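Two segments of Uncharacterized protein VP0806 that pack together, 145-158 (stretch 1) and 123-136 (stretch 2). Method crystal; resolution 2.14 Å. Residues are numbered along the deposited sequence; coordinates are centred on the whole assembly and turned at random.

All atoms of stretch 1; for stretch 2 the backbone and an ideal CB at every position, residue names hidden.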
# COMPACT_ATOMS: atom_id res chain seq x y z
N GLU A 145 0.80 22.28 4.69
CA GLU A 145 0.37 21.49 3.53
C GLU A 145 1.14 20.16 3.35
O GLU A 145 0.62 19.25 2.75
CB GLU A 145 0.36 22.39 2.26
CG GLU A 145 0.61 21.73 0.90
CD GLU A 145 0.52 22.72 -0.35
OE1 GLU A 145 0.94 22.31 -1.49
OE2 GLU A 145 0.08 23.89 -0.19
N VAL A 146 2.34 20.04 3.89
CA VAL A 146 3.08 18.82 3.85
C VAL A 146 2.63 17.79 4.87
O VAL A 146 2.49 16.62 4.53
CB VAL A 146 4.63 19.07 4.10
CG1 VAL A 146 5.34 17.78 4.46
CG2 VAL A 146 5.28 19.77 2.91
N LYS A 147 2.45 18.19 6.14
CA LYS A 147 1.81 17.32 7.09
C LYS A 147 0.43 16.84 6.63
O LYS A 147 0.10 15.70 6.86
CB LYS A 147 1.68 17.99 8.46
CG LYS A 147 1.49 16.99 9.59
CD LYS A 147 0.48 17.56 10.56
CE LYS A 147 1.19 18.32 11.65
NZ LYS A 147 1.47 17.36 12.67
N LYS A 148 -0.36 17.67 5.98
CA LYS A 148 -1.68 17.26 5.54
C LYS A 148 -1.64 16.23 4.41
O LYS A 148 -2.46 15.27 4.34
CB LYS A 148 -2.44 18.49 5.04
CG LYS A 148 -3.84 18.16 4.57
CD LYS A 148 -4.52 19.39 4.00
CE LYS A 148 -5.75 18.99 3.34
NZ LYS A 148 -6.90 19.13 4.33
N THR A 149 -0.75 16.44 3.46
CA THR A 149 -0.72 15.47 2.39
C THR A 149 -0.12 14.18 2.90
O THR A 149 -0.58 13.14 2.55
CB THR A 149 -0.12 15.92 1.03
OG1 THR A 149 0.86 14.95 0.68
CG2 THR A 149 0.54 17.26 1.07
N PHE A 150 0.84 14.24 3.81
CA PHE A 150 1.23 13.03 4.57
C PHE A 150 -0.00 12.36 5.24
O PHE A 150 -0.21 11.16 5.09
CB PHE A 150 2.24 13.48 5.62
CG PHE A 150 2.94 12.40 6.31
CD1 PHE A 150 4.12 11.87 5.77
CD2 PHE A 150 2.49 11.94 7.55
CE1 PHE A 150 4.86 10.85 6.47
CE2 PHE A 150 3.21 10.93 8.23
CZ PHE A 150 4.37 10.41 7.70
N MSE A 151 -0.85 13.16 5.89
CA MSE A 151 -1.99 12.67 6.63
C MSE A 151 -3.13 12.11 5.74
O MSE A 151 -3.80 11.15 6.11
CB MSE A 151 -2.55 13.79 7.50
CG MSE A 151 -1.59 14.28 8.63
SE MSE A 151 -1.61 13.31 10.30
CE MSE A 151 -3.35 13.72 11.04
N ASP A 152 -3.37 12.74 4.59
CA ASP A 152 -4.36 12.20 3.64
C ASP A 152 -3.82 10.87 3.07
O ASP A 152 -4.56 9.92 2.89
CB ASP A 152 -4.66 13.18 2.49
CG ASP A 152 -5.17 14.57 2.95
OD1 ASP A 152 -5.84 14.70 4.01
OD2 ASP A 152 -4.89 15.54 2.20
N ILE A 153 -2.50 10.78 2.83
CA ILE A 153 -1.92 9.52 2.32
C ILE A 153 -2.15 8.40 3.35
O ILE A 153 -2.56 7.31 3.00
CB ILE A 153 -0.43 9.68 1.84
CG1 ILE A 153 -0.30 10.33 0.45
CG2 ILE A 153 0.30 8.32 1.73
CD1 ILE A 153 -1.25 11.53 0.18
N LEU A 154 -1.97 8.69 4.62
CA LEU A 154 -2.08 7.65 5.68
C LEU A 154 -3.50 7.14 5.80
O LEU A 154 -3.73 5.92 5.91
CB LEU A 154 -1.62 8.17 7.05
CG LEU A 154 -0.11 8.42 7.26
CD1 LEU A 154 0.07 8.99 8.66
CD2 LEU A 154 0.76 7.16 7.13
N SER A 155 -4.45 8.07 5.83
CA SER A 155 -5.82 7.70 6.01
C SER A 155 -6.29 7.03 4.74
O SER A 155 -7.01 6.02 4.79
CB SER A 155 -6.68 8.90 6.44
OG SER A 155 -7.14 9.67 5.34
N ALA A 156 -5.88 7.55 3.60
CA ALA A 156 -6.21 6.85 2.32
C ALA A 156 -5.83 5.37 2.42
O ALA A 156 -6.67 4.51 2.16
CB ALA A 156 -5.54 7.49 1.12
N LEU A 157 -4.59 5.11 2.83
CA LEU A 157 -4.07 3.76 3.04
C LEU A 157 -4.86 2.79 3.91
O LEU A 157 -5.06 1.65 3.48
CB LEU A 157 -2.60 3.78 3.49
CG LEU A 157 -1.59 3.45 2.40
CD1 LEU A 157 -2.16 3.74 0.99
CD2 LEU A 157 -0.17 4.08 2.59
N GLY A 158 -5.25 3.20 5.12
CA GLY A 158 -6.02 2.32 6.04
C GLY A 158 -5.22 1.87 7.26
O GLY A 158 -3.99 2.13 7.36
N UNK A 123 3.08 3.80 -4.97
CA UNK A 123 4.45 4.05 -4.50
C UNK A 123 4.42 4.81 -3.15
O UNK A 123 5.03 5.88 -3.01
CB UNK A 123 5.23 4.85 -5.55
N UNK A 124 3.71 4.23 -2.17
CA UNK A 124 3.37 4.94 -0.94
C UNK A 124 4.47 4.99 0.03
O UNK A 124 4.53 5.92 0.77
CB UNK A 124 2.15 4.30 -0.27
N UNK A 125 5.34 4.00 0.04
CA UNK A 125 6.53 4.04 0.90
C UNK A 125 7.35 5.26 0.56
O UNK A 125 7.60 6.09 1.43
CB UNK A 125 7.37 2.77 0.75
N UNK A 126 7.74 5.41 -0.71
CA UNK A 126 8.40 6.62 -1.23
C UNK A 126 7.64 7.95 -1.04
O UNK A 126 8.28 8.92 -0.70
CB UNK A 126 8.66 6.42 -2.73
N UNK A 127 6.33 8.00 -1.36
CA UNK A 127 5.47 9.14 -1.04
C UNK A 127 5.69 9.59 0.44
O UNK A 127 6.00 10.74 0.70
CB UNK A 127 4.00 8.77 -1.28
N UNK A 128 5.50 8.69 1.40
CA UNK A 128 5.53 9.04 2.81
C UNK A 128 6.96 9.30 3.23
O UNK A 128 7.19 10.05 4.19
CB UNK A 128 4.91 7.94 3.67
N UNK A 129 7.94 8.67 2.59
CA UNK A 129 9.35 8.92 3.04
C UNK A 129 9.74 10.31 2.51
O UNK A 129 10.30 11.13 3.22
CB UNK A 129 10.32 7.85 2.53
N UNK A 130 9.37 10.61 1.26
CA UNK A 130 9.56 11.97 0.76
C UNK A 130 9.11 13.02 1.80
O UNK A 130 9.88 13.89 2.21
CB UNK A 130 8.79 12.16 -0.55
N UNK A 131 7.85 12.92 2.22
CA UNK A 131 7.25 13.91 3.12
C UNK A 131 7.90 13.87 4.50
O UNK A 131 8.10 14.91 5.14
CB UNK A 131 5.74 13.67 3.25
N UNK A 132 8.23 12.66 4.95
CA UNK A 132 8.71 12.44 6.28
C UNK A 132 9.99 13.24 6.41
O UNK A 132 10.27 13.82 7.44
CB UNK A 132 8.92 10.95 6.57
N UNK A 133 10.78 13.24 5.33
CA UNK A 133 12.08 13.91 5.30
C UNK A 133 11.97 15.44 5.48
O UNK A 133 12.89 16.08 5.95
CB UNK A 133 12.78 13.60 3.98
N UNK A 134 10.82 16.00 5.11
CA UNK A 134 10.56 17.43 5.30
C UNK A 134 10.04 17.66 6.74
O UNK A 134 10.49 18.55 7.44
CB UNK A 134 9.55 17.94 4.27
N UNK A 135 9.12 16.81 7.18
CA UNK A 135 8.38 17.00 8.42
C UNK A 135 9.21 16.91 9.66
O UNK A 135 8.93 17.58 10.66
CB UNK A 135 7.25 15.97 8.51
N UNK A 136 10.21 16.05 9.63
CA UNK A 136 11.09 15.92 10.79
C UNK A 136 12.15 17.03 10.89
O UNK A 136 12.99 17.05 11.82
CB UNK A 136 11.79 14.56 10.74

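The two helices run nearly antiparallel, at 150°, with axes 9.6 Å apart at closest approach. Stretch 1 offers V146, F150, I153 and L157, an apolar face.

Position 123 precedes the helix, and its CB has nothing of stretch 1 within 5.5 Å. Many residues would suit. It is R123, whose NE lies 2.8 Å from OE1 of the residue at 126, in a salt bridge.

Position 124 points toward stretch 1. Its ideal CB is 3.7 Å from L157 CD2, and no donor lies near. A small or medium side chain, apolar or polar, could fit. It is D124. Its OD2 comes 3.5 Å from L157 CD1, a packing contact; OD1 is hydrogen-bonded elsewhere in the structure.

Positions 125 and 126 meet nothing of stretch 1, so polar residues are acceptable. They are E125 and E126, the latter the partner of R123.

Position 127 points toward stretch 1, but its nearest atom there is I153 CG2, 4.8 Å from the ideal CB. Small or medium apolar residues would suit. It is A127, which points toward stretch 1 but makes no close contact; its CB stays 4.8 Å from I153 CG2.

Position 128 points sideways, with its ideal CB 4.0 Å from F150 CE1. F150, I153, L154 and L157 form an apolar hollow nearby. Leucine, isoleucine or methionine could reach it. L128 does, as a knob. Its CD2 lies 3.5 Å from I153 CG2 and over one face of the F150 ring, a CH-pi contact.

Positions 129 and 130 point away and sideways, with no neighbour in stretch 1. Most residues would do; they are E129 and L130.

Position 131 points toward stretch 1, between F150 and V146. Its ideal CB is 3.5 Å from F150 CD1, so an apolar side chain is expected. It is L131. Its CB meets the ring edge, and its CD2 is 3.0 Å from T149 OG1, which has no polar partner in the model.

Position 132 points sideways, with its ideal CB 4.1 Å from F150 CE1. Various residues could extend past the ring. W132 touches F150 mainly near its own backbone: W132 CB is 4.2 Å from F150 CE1.

Position 133 is out of reach and unconstrained by stretch 1; it is N133.

Position 134 points toward V146, whose CG1 is 4.2 Å from the ideal CB. An apolar residue suits. I134 places CG2 4.0 Å from V146 CG1.

Position 135 points toward stretch 1, with room for a longer apolar chain between V146 and F150. L135 fills it. CD2 packs 3.1 Å from V146 CG1, while CD1 covers the F150 face opposite L128.

Position 136 is out of reach of stretch 1, so most residues would do; it is K136.

Stretch 2 123-136: RDEEALELLWNILK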
# COMPACT_ATOMS: atom_id res chain seq x y z
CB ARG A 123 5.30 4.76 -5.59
CG ARG A 123 5.77 3.81 -6.64
CD ARG A 123 6.40 4.54 -7.80
NE ARG A 123 7.77 4.99 -7.47
CZ ARG A 123 8.60 5.50 -8.36
NH1 ARG A 123 9.80 5.87 -7.98
NH2 ARG A 123 8.23 5.63 -9.63
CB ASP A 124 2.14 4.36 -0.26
CG ASP A 124 0.93 4.39 -1.16
OD1 ASP A 124 0.61 5.48 -1.68
OD2 ASP A 124 0.33 3.31 -1.37
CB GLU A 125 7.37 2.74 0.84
CG GLU A 125 8.39 2.60 1.99
CD GLU A 125 9.30 1.38 1.86
OE1 GLU A 125 10.05 1.25 0.85
OE2 GLU A 125 9.30 0.52 2.77
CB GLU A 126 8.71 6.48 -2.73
CG GLU A 126 9.80 5.45 -3.11
CD GLU A 126 9.67 5.02 -4.57
OE1 GLU A 126 8.63 4.40 -4.92
OE2 GLU A 126 10.57 5.35 -5.37
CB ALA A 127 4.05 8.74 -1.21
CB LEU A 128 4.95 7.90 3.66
CG LEU A 128 3.44 7.72 3.54
CD1 LEU A 128 2.93 6.32 3.92
CD2 LEU A 128 2.62 8.83 4.27
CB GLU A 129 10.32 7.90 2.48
CG GLU A 129 11.81 8.27 2.66
CD GLU A 129 12.41 7.75 3.94
OE1 GLU A 129 11.64 7.28 4.82
OE2 GLU A 129 13.67 7.83 4.11
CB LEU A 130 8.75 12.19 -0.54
CG LEU A 130 9.40 13.31 -1.34
CD1 LEU A 130 10.86 12.99 -1.83
CD2 LEU A 130 8.48 13.68 -2.51
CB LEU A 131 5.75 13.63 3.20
CG LEU A 131 4.89 14.39 2.12
CD1 LEU A 131 5.67 14.68 0.85
CD2 LEU A 131 3.48 13.83 1.75
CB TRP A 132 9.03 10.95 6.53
CG TRP A 132 9.87 10.76 7.84
CD1 TRP A 132 11.20 10.36 7.97
CD2 TRP A 132 9.41 11.02 9.17
NE1 TRP A 132 11.55 10.37 9.29
CE2 TRP A 132 10.47 10.76 10.04
CE3 TRP A 132 8.18 11.45 9.70
CZ2 TRP A 132 10.34 10.93 11.40
CZ3 TRP A 132 8.07 11.60 11.06
CH2 TRP A 132 9.12 11.36 11.89
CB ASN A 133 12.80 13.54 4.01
CG ASN A 133 13.68 12.30 4.16
OD1 ASN A 133 14.03 11.89 5.26
ND2 ASN A 133 14.00 11.68 3.04
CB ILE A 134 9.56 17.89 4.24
CG1 ILE A 134 10.20 17.83 2.85
CG2 ILE A 134 9.00 19.30 4.51
CD1 ILE A 134 9.26 18.01 1.79
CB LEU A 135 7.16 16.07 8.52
CG LEU A 135 6.00 16.13 7.50
CD1 LEU A 135 5.11 14.90 7.67
CD2 LEU A 135 5.13 17.34 7.57
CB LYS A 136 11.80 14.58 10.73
CG LYS A 136 13.00 14.53 9.86
CD LYS A 136 13.47 13.10 9.78
CE LYS A 136 14.56 12.97 8.78
NZ LYS A 136 15.24 11.67 9.03
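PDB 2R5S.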